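Local coordinates for YfdX protein (Salmonella enterica I, PDB 6A02) that is of incompletely understood biochemical function but appears to act in both the antibiotic stress response and the virulence of Salmonella Typhi, at residues A[76-86]-A[127-138]. Sequence-based numbering, arbitrary orientation. Where two conformers were deposited one is given.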
loop_
_atom_site.group_PDB
_atom_site.type_symbol
_atom_site.label_atom_id
_atom_site.label_comp_id
_atom_site.label_asym_id
_atom_site.label_seq_id
_atom_site.Cartn_x
_atom_site.Cartn_y
_atom_site.Cartn_z
ATOM N N ASP A 76 -0.215 -25.595 7.476
ATOM C CA ASP A 76 -1.029 -24.404 7.643
ATOM C C ASP A 76 -1.856 -24.150 6.386
ATOM O O ASP A 76 -1.660 -24.774 5.336
ATOM C CB ASP A 76 -0.122 -23.206 7.934
ATOM C CG ASP A 76 -0.830 -22.080 8.667
ATOM O OD1 ASP A 76 -2.050 -22.165 8.905
ATOM O OD2 ASP A 76 -0.135 -21.096 9.005
ATOM N N HIS A 77 -2.785 -23.203 6.501
ATOM C CA HIS A 77 -3.637 -22.819 5.387
ATOM C C HIS A 77 -3.911 -21.330 5.478
ATOM O O HIS A 77 -3.998 -20.765 6.572
ATOM C CB HIS A 77 -4.970 -23.573 5.431
ATOM C CG HIS A 77 -4.817 -25.058 5.327
ATOM N ND1 HIS A 77 -4.804 -25.718 4.118
ATOM C CD2 HIS A 77 -4.645 -26.006 6.277
ATOM C CE1 HIS A 77 -4.643 -27.013 4.328
ATOM N NE2 HIS A 77 -4.546 -27.215 5.630
ATOM N N TYR A 78 -4.074 -20.712 4.316
ATOM C CA TYR A 78 -4.564 -19.342 4.258
ATOM C C TYR A 78 -6.078 -19.316 4.396
ATOM O O TYR A 78 -6.782 -20.145 3.806
ATOM C CB TYR A 78 -4.204 -18.731 2.908
ATOM C CG TYR A 78 -2.802 -18.202 2.830
ATOM C CD1 TYR A 78 -2.462 -17.007 3.461
ATOM C CD2 TYR A 78 -1.821 -18.866 2.094
ATOM C CE1 TYR A 78 -1.177 -16.500 3.396
ATOM C CE2 TYR A 78 -0.523 -18.359 2.005
ATOM C CZ TYR A 78 -0.211 -17.180 2.668
ATOM O OH TYR A 78 1.071 -16.674 2.595
ATOM N N ILE A 79 -6.580 -18.347 5.165
ATOM C CA ILE A 79 -8.011 -18.079 5.261
ATOM C C ILE A 79 -8.326 -16.679 4.745
ATOM O O ILE A 79 -7.513 -15.749 4.842
ATOM C CB ILE A 79 -8.579 -18.269 6.686
ATOM C CG1 ILE A 79 -7.893 -17.324 7.679
ATOM C CG2 ILE A 79 -8.502 -19.747 7.127
ATOM C CD1 ILE A 79 -8.715 -17.114 8.969
ATOM N N ARG A 80 -9.533 -16.535 4.207
ATOM C CA ARG A 80 -10.033 -15.264 3.690
ATOM C C ARG A 80 -10.516 -14.375 4.827
ATOM O O ARG A 80 -11.320 -14.807 5.663
ATOM C CB ARG A 80 -11.213 -15.517 2.746
ATOM C CG ARG A 80 -10.839 -16.222 1.450
ATOM C CD ARG A 80 -12.070 -16.535 0.598
ATOM N NE ARG A 80 -12.891 -17.530 1.269
ATOM C CZ ARG A 80 -12.758 -18.845 1.107
ATOM N NH1 ARG A 80 -11.858 -19.337 0.256
ATOM N NH2 ARG A 80 -13.539 -19.672 1.797
ATOM N N ILE A 81 -10.056 -13.122 4.848
ATOM C CA ILE A 81 -10.498 -12.160 5.852
ATOM C C ILE A 81 -11.160 -10.920 5.271
ATOM O O ILE A 81 -11.788 -10.168 6.031
ATOM C CB ILE A 81 -9.381 -11.769 6.852
ATOM C CG1 ILE A 81 -8.333 -10.871 6.191
ATOM C CG2 ILE A 81 -8.750 -13.008 7.448
ATOM C CD1 ILE A 81 -7.336 -10.275 7.179
ATOM N N ASN A 82 -11.049 -10.675 3.969
ATOM C CA ASN A 82 -11.728 -9.533 3.367
ATOM C C ASN A 82 -11.768 -9.738 1.865
ATOM O O ASN A 82 -10.923 -10.433 1.297
ATOM C CB ASN A 82 -11.027 -8.211 3.708
ATOM C CG ASN A 82 -11.854 -7.005 3.322
ATOM O OD1 ASN A 82 -12.928 -6.797 3.859
ATOM N ND2 ASN A 82 -11.361 -6.215 2.371
ATOM N N SER A 83 -12.744 -9.105 1.219
ATOM C CA SER A 83 -12.767 -9.007 -0.233
ATOM C C SER A 83 -13.048 -7.571 -0.641
ATOM O O SER A 83 -13.885 -6.890 -0.035
ATOM C CB SER A 83 -13.848 -9.880 -0.857
ATOM O OG SER A 83 -13.446 -10.253 -2.161
ATOM N N SER A 84 -12.367 -7.123 -1.693
ATOM C CA SER A 84 -12.649 -5.824 -2.290
ATOM C C SER A 84 -12.607 -5.944 -3.806
ATOM O O SER A 84 -12.227 -6.978 -4.364
ATOM C CB SER A 84 -11.661 -4.755 -1.821
ATOM O OG SER A 84 -10.370 -5.005 -2.352
ATOM N N ILE A 85 -12.991 -4.860 -4.480
ATOM C CA ILE A 85 -13.092 -4.828 -5.933
ATOM C C ILE A 85 -12.118 -3.801 -6.495
ATOM O O ILE A 85 -11.983 -2.700 -5.951
ATOM C CB ILE A 85 -14.533 -4.472 -6.356
ATOM C CG1 ILE A 85 -15.509 -5.540 -5.859
ATOM C CG2 ILE A 85 -14.646 -4.304 -7.872
ATOM C CD1 ILE A 85 -15.307 -6.879 -6.508
ATOM N N THR A 86 -11.458 -4.159 -7.596
ATOM C CA THR A 86 -10.790 -3.198 -8.467
ATOM C C THR A 86 -11.445 -3.220 -9.838
ATOM O O THR A 86 -11.584 -4.282 -10.459
ATOM C CB THR A 86 -9.306 -3.546 -8.616
ATOM O OG1 THR A 86 -8.683 -3.436 -7.341
ATOM C CG2 THR A 86 -8.607 -2.607 -9.632
ATOM N N VAL A 127 -13.347 -6.382 -13.976
ATOM C CA VAL A 127 -13.509 -6.483 -12.528
ATOM C C VAL A 127 -12.488 -7.475 -11.993
ATOM O O VAL A 127 -12.371 -8.595 -12.506
ATOM C CB VAL A 127 -14.935 -6.918 -12.134
ATOM C CG1 VAL A 127 -15.044 -7.073 -10.625
ATOM C CG2 VAL A 127 -15.943 -5.891 -12.614
ATOM N N ILE A 128 -11.767 -7.065 -10.953
ATOM C CA ILE A 128 -10.829 -7.921 -10.238
ATOM C C ILE A 128 -11.274 -7.968 -8.786
ATOM O O ILE A 128 -11.631 -6.936 -8.209
ATOM C CB ILE A 128 -9.398 -7.352 -10.344
ATOM C CG1 ILE A 128 -8.851 -7.530 -11.759
ATOM C CG2 ILE A 128 -8.472 -7.995 -9.312
ATOM C CD1 ILE A 128 -8.461 -8.944 -12.079
ATOM N N GLU A 129 -11.276 -9.161 -8.196
ATOM C CA GLU A 129 -11.598 -9.309 -6.786
ATOM C C GLU A 129 -10.306 -9.500 -6.000
ATOM O O GLU A 129 -9.502 -10.384 -6.323
ATOM C CB GLU A 129 -12.536 -10.496 -6.564
ATOM C CG GLU A 129 -12.939 -10.639 -5.130
ATOM C CD GLU A 129 -13.783 -11.861 -4.858
ATOM O OE1 GLU A 129 -13.563 -12.909 -5.502
ATOM O OE2 GLU A 129 -14.656 -11.770 -3.975
ATOM N N ASN A 130 -10.109 -8.672 -4.972
ATOM C CA ASN A 130 -8.905 -8.723 -4.140
ATOM C C ASN A 130 -9.273 -9.393 -2.828
ATOM O O ASN A 130 -10.018 -8.829 -2.023
ATOM C CB ASN A 130 -8.371 -7.322 -3.867
ATOM C CG ASN A 130 -8.237 -6.506 -5.107
ATOM O OD1 ASN A 130 -7.420 -6.797 -5.973
ATOM N ND2 ASN A 130 -9.038 -5.446 -5.197
ATOM N N GLN A 131 -8.743 -10.584 -2.604
ATOM C CA GLN A 131 -9.033 -11.345 -1.403
ATOM C C GLN A 131 -7.856 -11.224 -0.447
ATOM O O GLN A 131 -6.745 -11.671 -0.760
ATOM C CB GLN A 131 -9.299 -12.809 -1.744
ATOM C CG GLN A 131 -10.564 -13.021 -2.588
ATOM C CD GLN A 131 -10.880 -14.481 -2.808
ATOM O OE1 GLN A 131 -10.193 -15.365 -2.293
ATOM N NE2 GLN A 131 -11.932 -14.743 -3.575
ATOM N N GLU A 132 -8.098 -10.609 0.703
ATOM C CA GLU A 132 -7.093 -10.500 1.745
ATOM C C GLU A 132 -7.077 -11.805 2.526
ATOM O O GLU A 132 -8.128 -12.279 2.964
ATOM C CB GLU A 132 -7.452 -9.336 2.663
ATOM C CG GLU A 132 -6.408 -9.049 3.706
ATOM C CD GLU A 132 -6.791 -7.918 4.655
ATOM O OE1 GLU A 132 -7.897 -7.363 4.520
ATOM O OE2 GLU A 132 -5.972 -7.588 5.544
ATOM N N LEU A 133 -5.883 -12.381 2.702
ATOM C CA LEU A 133 -5.711 -13.687 3.326
ATOM C C LEU A 133 -4.676 -13.608 4.433
ATOM O O LEU A 133 -3.714 -12.834 4.350
ATOM C CB LEU A 133 -5.218 -14.737 2.311
ATOM C CG LEU A 133 -5.845 -14.747 0.908
ATOM C CD1 LEU A 133 -5.129 -15.728 -0.007
ATOM C CD2 LEU A 133 -7.320 -15.091 0.980
ATOM N N ILE A 134 -4.847 -14.449 5.453
ATOM C CA ILE A 134 -3.791 -14.664 6.446
ATOM C C ILE A 134 -3.534 -16.152 6.624
ATOM O O ILE A 134 -4.449 -16.974 6.459
ATOM C CB ILE A 134 -4.109 -14.033 7.811
ATOM C CG1 ILE A 134 -5.400 -14.614 8.390
ATOM C CG2 ILE A 134 -4.132 -12.497 7.714
ATOM C CD1 ILE A 134 -5.587 -14.294 9.852
ATOM N N PRO A 135 -2.309 -16.540 6.982
ATOM C CA PRO A 135 -2.035 -17.939 7.342
ATOM C C PRO A 135 -2.521 -18.171 8.765
ATOM O O PRO A 135 -2.063 -17.517 9.701
ATOM C CB PRO A 135 -0.509 -18.028 7.251
ATOM C CG PRO A 135 -0.043 -16.620 7.594
ATOM C CD PRO A 135 -1.103 -15.689 7.046
ATOM N N LEU A 136 -3.454 -19.107 8.933
ATOM C CA LEU A 136 -4.194 -19.169 10.190
ATOM C C LEU A 136 -3.310 -19.596 11.356
ATOM O O LEU A 136 -3.269 -18.924 12.397
ATOM C CB LEU A 136 -5.399 -20.093 10.050
ATOM C CG LEU A 136 -6.250 -20.291 11.308
ATOM C CD1 LEU A 136 -6.715 -18.970 11.919
ATOM C CD2 LEU A 136 -7.443 -21.186 10.976
ATOM N N GLN A 137 -2.607 -20.720 11.216
ATOM C CA GLN A 137 -1.855 -21.212 12.364
ATOM C C GLN A 137 -0.644 -20.336 12.639
ATOM O O GLN A 137 -0.307 -20.090 13.802
ATOM C CB GLN A 137 -1.460 -22.676 12.180
ATOM C CG GLN A 137 -1.056 -23.351 13.489
ATOM C CD GLN A 137 -2.131 -23.247 14.568
ATOM O OE1 GLN A 137 -3.321 -23.465 14.309
ATOM N NE2 GLN A 137 -1.714 -22.902 15.787
ATOM N N GLN A 138 0.011 -19.842 11.588
ATOM C CA GLN A 138 1.144 -18.941 11.781
ATOM C C GLN A 138 0.716 -17.656 12.487
ATOM O O GLN A 138 1.433 -17.145 13.357
ATOM C CB GLN A 138 1.818 -18.671 10.435
ATOM C CG GLN A 138 3.061 -17.799 10.501
ATOM C CD GLN A 138 3.826 -17.761 9.175
ATOM O OE1 GLN A 138 3.279 -18.054 8.102
ATOM N NE2 GLN A 138 5.101 -17.387 9.247
HETATM O O HOH W 1 1.951 -20.444 7.170
HETATM O O HOH W 2 -11.100 -18.028 -2.223
HETATM O O HOH W 3 -9.461 -7.183 0.275
HETATM O O HOH W 4 -6.358 -5.134 -8.004
#
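Asp-76 meets the first turn of helix 136-151 with both carboxylate oxygens: OD1 takes the backbone N of Gln-137 at 2.8 Å, on the syn side but 27° out of the plane, and OD2 takes the N of Gln-138 at 2.9 Å from above the carboxylate plane. His-77 N reaches OD1 from the opposite face to Gln-137 N, which helps fix the rotation of the group. It is a worked example of N-H groups at a helix start taken by a carboxylate distant in sequence; Pro-135, at the N-cap, brings no polar side chain of its own. From here strands 77-89 and 125-135 run antiparallel, interrupted by a classic beta bulge where Ile-81 and Asn-82 both face Glu-132. Ile-79 and Ile-134 lie side by side, CG1 to CG1 3.8 Å, on the face covered by helix 19-36. Further along, the Asn-130 amide reaches over to the neighbouring strand, its ND2 donating to Ser-84 OG (3.2 Å) and Thr-86 OG1 (3.0 Å), both near the amide plane, while OD1 bonds Ser-173 of strand 170-175. Leu-12 N at Glu-129 OE2, Gln-131 NE2 at OE1 and, in one of two conformers, Ser-83 OG at OE2 probably stabilise this buried carboxylate in its charged form.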